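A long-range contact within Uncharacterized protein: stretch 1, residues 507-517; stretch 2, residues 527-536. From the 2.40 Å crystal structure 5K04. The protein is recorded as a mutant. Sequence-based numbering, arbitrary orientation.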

# COMPACT_ATOMS: atom_id res chain seq x y z
N SER A 507 8.38 2.27 2.99
CA SER A 507 7.83 3.62 2.80
C SER A 507 7.66 4.36 4.12
O SER A 507 7.80 5.59 4.18
CB SER A 507 6.50 3.54 2.04
OG SER A 507 6.68 2.91 0.77
N LEU A 508 7.33 3.63 5.19
CA LEU A 508 7.22 4.22 6.53
C LEU A 508 8.58 4.63 7.05
O LEU A 508 8.75 5.73 7.60
CB LEU A 508 6.57 3.22 7.50
CG LEU A 508 6.88 3.43 8.99
CD1 LEU A 508 6.23 4.71 9.51
CD2 LEU A 508 6.49 2.19 9.85
N ASN A 509 9.56 3.74 6.91
CA ASN A 509 10.91 4.01 7.39
C ASN A 509 11.59 5.09 6.55
O ASN A 509 12.32 5.93 7.08
CB ASN A 509 11.69 2.71 7.41
CG ASN A 509 11.27 1.82 8.59
OD1 ASN A 509 11.32 2.26 9.74
ND2 ASN A 509 10.83 0.59 8.30
N PHE A 510 11.32 5.11 5.24
CA PHE A 510 11.79 6.23 4.42
C PHE A 510 11.19 7.54 4.90
O PHE A 510 11.89 8.56 4.95
CB PHE A 510 11.43 6.00 2.95
CG PHE A 510 11.94 7.09 2.08
CD1 PHE A 510 13.30 7.24 1.91
CD2 PHE A 510 11.08 7.97 1.49
CE1 PHE A 510 13.79 8.26 1.14
CE2 PHE A 510 11.56 8.99 0.71
CZ PHE A 510 12.91 9.14 0.54
N THR A 511 9.90 7.53 5.24
CA THR A 511 9.24 8.73 5.77
C THR A 511 9.95 9.23 7.03
O THR A 511 10.20 10.43 7.16
CB THR A 511 7.76 8.41 6.05
OG1 THR A 511 7.07 8.16 4.81
CG2 THR A 511 7.08 9.56 6.75
N VAL A 512 10.32 8.32 7.95
CA VAL A 512 11.04 8.70 9.16
C VAL A 512 12.44 9.18 8.82
O VAL A 512 12.90 10.22 9.32
CB VAL A 512 11.06 7.54 10.18
CG1 VAL A 512 11.94 7.87 11.39
CG2 VAL A 512 9.64 7.16 10.64
N ALA A 513 13.15 8.45 7.94
CA ALA A 513 14.50 8.85 7.54
C ALA A 513 14.51 10.24 6.92
O ALA A 513 15.40 11.05 7.19
CB ALA A 513 15.07 7.84 6.55
N LYS A 514 13.50 10.53 6.08
CA LYS A 514 13.41 11.80 5.39
C LYS A 514 13.10 12.95 6.35
O LYS A 514 13.65 14.05 6.21
CB LYS A 514 12.33 11.70 4.31
CG LYS A 514 12.35 12.82 3.32
CD LYS A 514 13.41 12.60 2.24
CE LYS A 514 13.23 13.65 1.15
NZ LYS A 514 14.19 13.47 0.04
N ILE A 515 12.23 12.71 7.33
CA ILE A 515 11.96 13.71 8.35
C ILE A 515 13.22 14.04 9.13
O ILE A 515 13.52 15.22 9.42
CB ILE A 515 10.84 13.22 9.28
CG1 ILE A 515 9.49 13.27 8.55
CG2 ILE A 515 10.85 14.01 10.61
CD1 ILE A 515 8.43 12.41 9.22
N LEU A 516 13.96 13.01 9.53
CA LEU A 516 15.18 13.22 10.30
C LEU A 516 16.19 14.03 9.49
O LEU A 516 16.75 15.01 9.97
CB LEU A 516 15.76 11.87 10.72
CG LEU A 516 14.92 11.15 11.77
CD1 LEU A 516 15.34 9.68 11.89
CD2 LEU A 516 15.07 11.88 13.08
N GLN A 517 16.38 13.65 8.22
CA GLN A 517 17.38 14.30 7.39
C GLN A 517 17.11 15.79 7.24
O GLN A 517 17.99 16.62 7.44
CB GLN A 517 17.44 13.63 6.01
CG GLN A 517 18.32 14.38 5.01
CD GLN A 517 18.44 13.67 3.68
OE1 GLN A 517 17.61 13.85 2.79
NE2 GLN A 517 19.49 12.85 3.54
N TYR A 527 10.81 18.52 15.73
CA TYR A 527 10.40 17.19 15.28
C TYR A 527 11.40 16.11 15.66
O TYR A 527 11.01 14.95 15.85
CB TYR A 527 10.21 17.19 13.76
CG TYR A 527 9.09 18.08 13.26
CD1 TYR A 527 7.82 18.07 13.84
CD2 TYR A 527 9.32 18.94 12.18
CE1 TYR A 527 6.80 18.89 13.36
CE2 TYR A 527 8.31 19.76 11.70
CZ TYR A 527 7.06 19.74 12.28
OH TYR A 527 6.08 20.56 11.78
N LEU A 528 12.68 16.48 15.76
CA LEU A 528 13.74 15.48 15.91
C LEU A 528 13.53 14.61 17.16
O LEU A 528 13.72 13.40 17.11
CB LEU A 528 15.09 16.19 15.96
CG LEU A 528 16.34 15.34 16.15
CD1 LEU A 528 16.81 14.77 14.82
CD2 LEU A 528 17.43 16.17 16.79
N ASN A 529 13.13 15.23 18.27
CA ASN A 529 13.00 14.51 19.54
C ASN A 529 11.87 13.48 19.52
O ASN A 529 11.93 12.47 20.23
CB ASN A 529 12.77 15.51 20.67
CG ASN A 529 12.69 14.86 22.04
OD1 ASN A 529 11.66 14.27 22.41
ND2 ASN A 529 13.76 14.98 22.82
N TYR A 530 10.82 13.73 18.73
CA TYR A 530 9.74 12.76 18.64
C TYR A 530 10.17 11.53 17.85
O TYR A 530 9.79 10.40 18.20
CB TYR A 530 8.51 13.41 17.98
CG TYR A 530 7.37 12.45 17.71
CD1 TYR A 530 7.31 11.71 16.52
CD2 TYR A 530 6.35 12.28 18.63
CE1 TYR A 530 6.27 10.83 16.28
CE2 TYR A 530 5.30 11.41 18.38
CZ TYR A 530 5.27 10.69 17.21
OH TYR A 530 4.24 9.82 16.98
N PHE A 531 10.96 11.72 16.79
CA PHE A 531 11.32 10.62 15.91
C PHE A 531 12.53 9.84 16.40
O PHE A 531 12.62 8.63 16.15
CB PHE A 531 11.50 11.16 14.50
CG PHE A 531 10.19 11.58 13.88
CD1 PHE A 531 9.32 10.62 13.36
CD2 PHE A 531 9.79 12.91 13.89
CE1 PHE A 531 8.09 10.99 12.82
CE2 PHE A 531 8.56 13.29 13.34
CZ PHE A 531 7.71 12.32 12.81
N ILE A 532 13.44 10.50 17.13
CA ILE A 532 14.44 9.75 17.88
C ILE A 532 13.74 8.80 18.86
O ILE A 532 14.13 7.63 19.00
CB ILE A 532 15.39 10.71 18.61
CG1 ILE A 532 16.16 11.56 17.61
CG2 ILE A 532 16.35 9.94 19.49
CD1 ILE A 532 16.72 10.77 16.47
N HIS A 533 12.69 9.29 19.53
CA HIS A 533 11.97 8.45 20.47
C HIS A 533 11.28 7.27 19.78
O HIS A 533 11.17 6.19 20.38
CB HIS A 533 10.96 9.27 21.26
CG HIS A 533 10.22 8.47 22.28
ND1 HIS A 533 10.83 8.00 23.43
CD2 HIS A 533 8.94 8.04 22.33
CE1 HIS A 533 9.95 7.32 24.14
NE2 HIS A 533 8.80 7.33 23.50
N TYR A 534 10.83 7.44 18.54
CA TYR A 534 10.28 6.31 17.78
C TYR A 534 11.36 5.26 17.51
O TYR A 534 11.10 4.05 17.61
CB TYR A 534 9.68 6.80 16.46
CG TYR A 534 9.25 5.68 15.53
CD1 TYR A 534 8.01 5.06 15.69
CD2 TYR A 534 10.08 5.23 14.52
CE1 TYR A 534 7.62 4.01 14.86
CE2 TYR A 534 9.68 4.19 13.69
CZ TYR A 534 8.46 3.58 13.86
OH TYR A 534 8.07 2.56 13.03
N LEU A 535 12.57 5.70 17.15
CA LEU A 535 13.63 4.75 16.81
C LEU A 535 14.02 3.88 18.01
O LEU A 535 14.15 2.66 17.89
CB LEU A 535 14.86 5.50 16.28
CG LEU A 535 14.74 6.39 15.04
CD1 LEU A 535 16.09 7.03 14.74
CD2 LEU A 535 14.26 5.61 13.87
N LYS A 536 14.23 4.51 19.17
CA LYS A 536 14.62 3.77 20.36
C LYS A 536 13.48 2.91 20.89
O LYS A 536 13.73 1.91 21.57
CB LYS A 536 15.09 4.74 21.44
CG LYS A 536 15.94 5.90 20.91
CD LYS A 536 17.21 5.42 20.18
CE LYS A 536 18.24 4.85 21.16
NZ LYS A 536 19.24 3.98 20.49

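Two helices running in roughly opposite directions, 143° between their N-to-C senses, pack with their axes 9.8 Å apart at closest approach. No hydrogen bond links them; apolar side chains make nearly all of the contact, which buries 444 Å² summed over both sides.

Leu516 is the knob of this packing, sitting in a hole formed by Leu528, Phe531, Ile532 and Leu535. Its CA-to-CB bond points sideways, so the side chain must turn to reach the partner helix. With chi1 m and chi2 t, a common leucine rotamer, it does so with both methyls: CD2 lies 3.8 Å from Leu528 CD1, 3.9 Å from Phe531 CB and 3.9 Å from Ile532 CD1, while CD1 lies 4.0 Å from Leu535 CD1. The forked end of leucine suits a hole with several walls. Ile532 starts from a CA-to-CB bond directed away, yet its m, m conformation brings CD1 back to the contact.

Phe531 points toward the first helix, and its chi1 of -70° (m) lays the ring beside Val512 and Ile515. Ile515, also directed toward its partner, places CG2 over one ring face, 3.9 Å from the centroid of the Phe531 ring and 26° off the normal, a CH-pi contact that a beta-branched methyl close to the backbone can make without a long reach.

Val512, compact and buried, touches three neighbours: CG1 approaches Leu535 CD2 at 4.1 Å, both methyls lie near Phe531 CD1 (4.3 Å from CG1, 4.4 Å from CG2), and CG2 lies 4.3 Å from Tyr534 CE2. Tyr534 adopts chi1 t, extending its ring past Val512 so that OH comes 3.6 Å from Leu508 CD2. This is a van der Waals contact, and tyrosine's length allows it to reach a leucine whose own CA-to-CB bond points sideways.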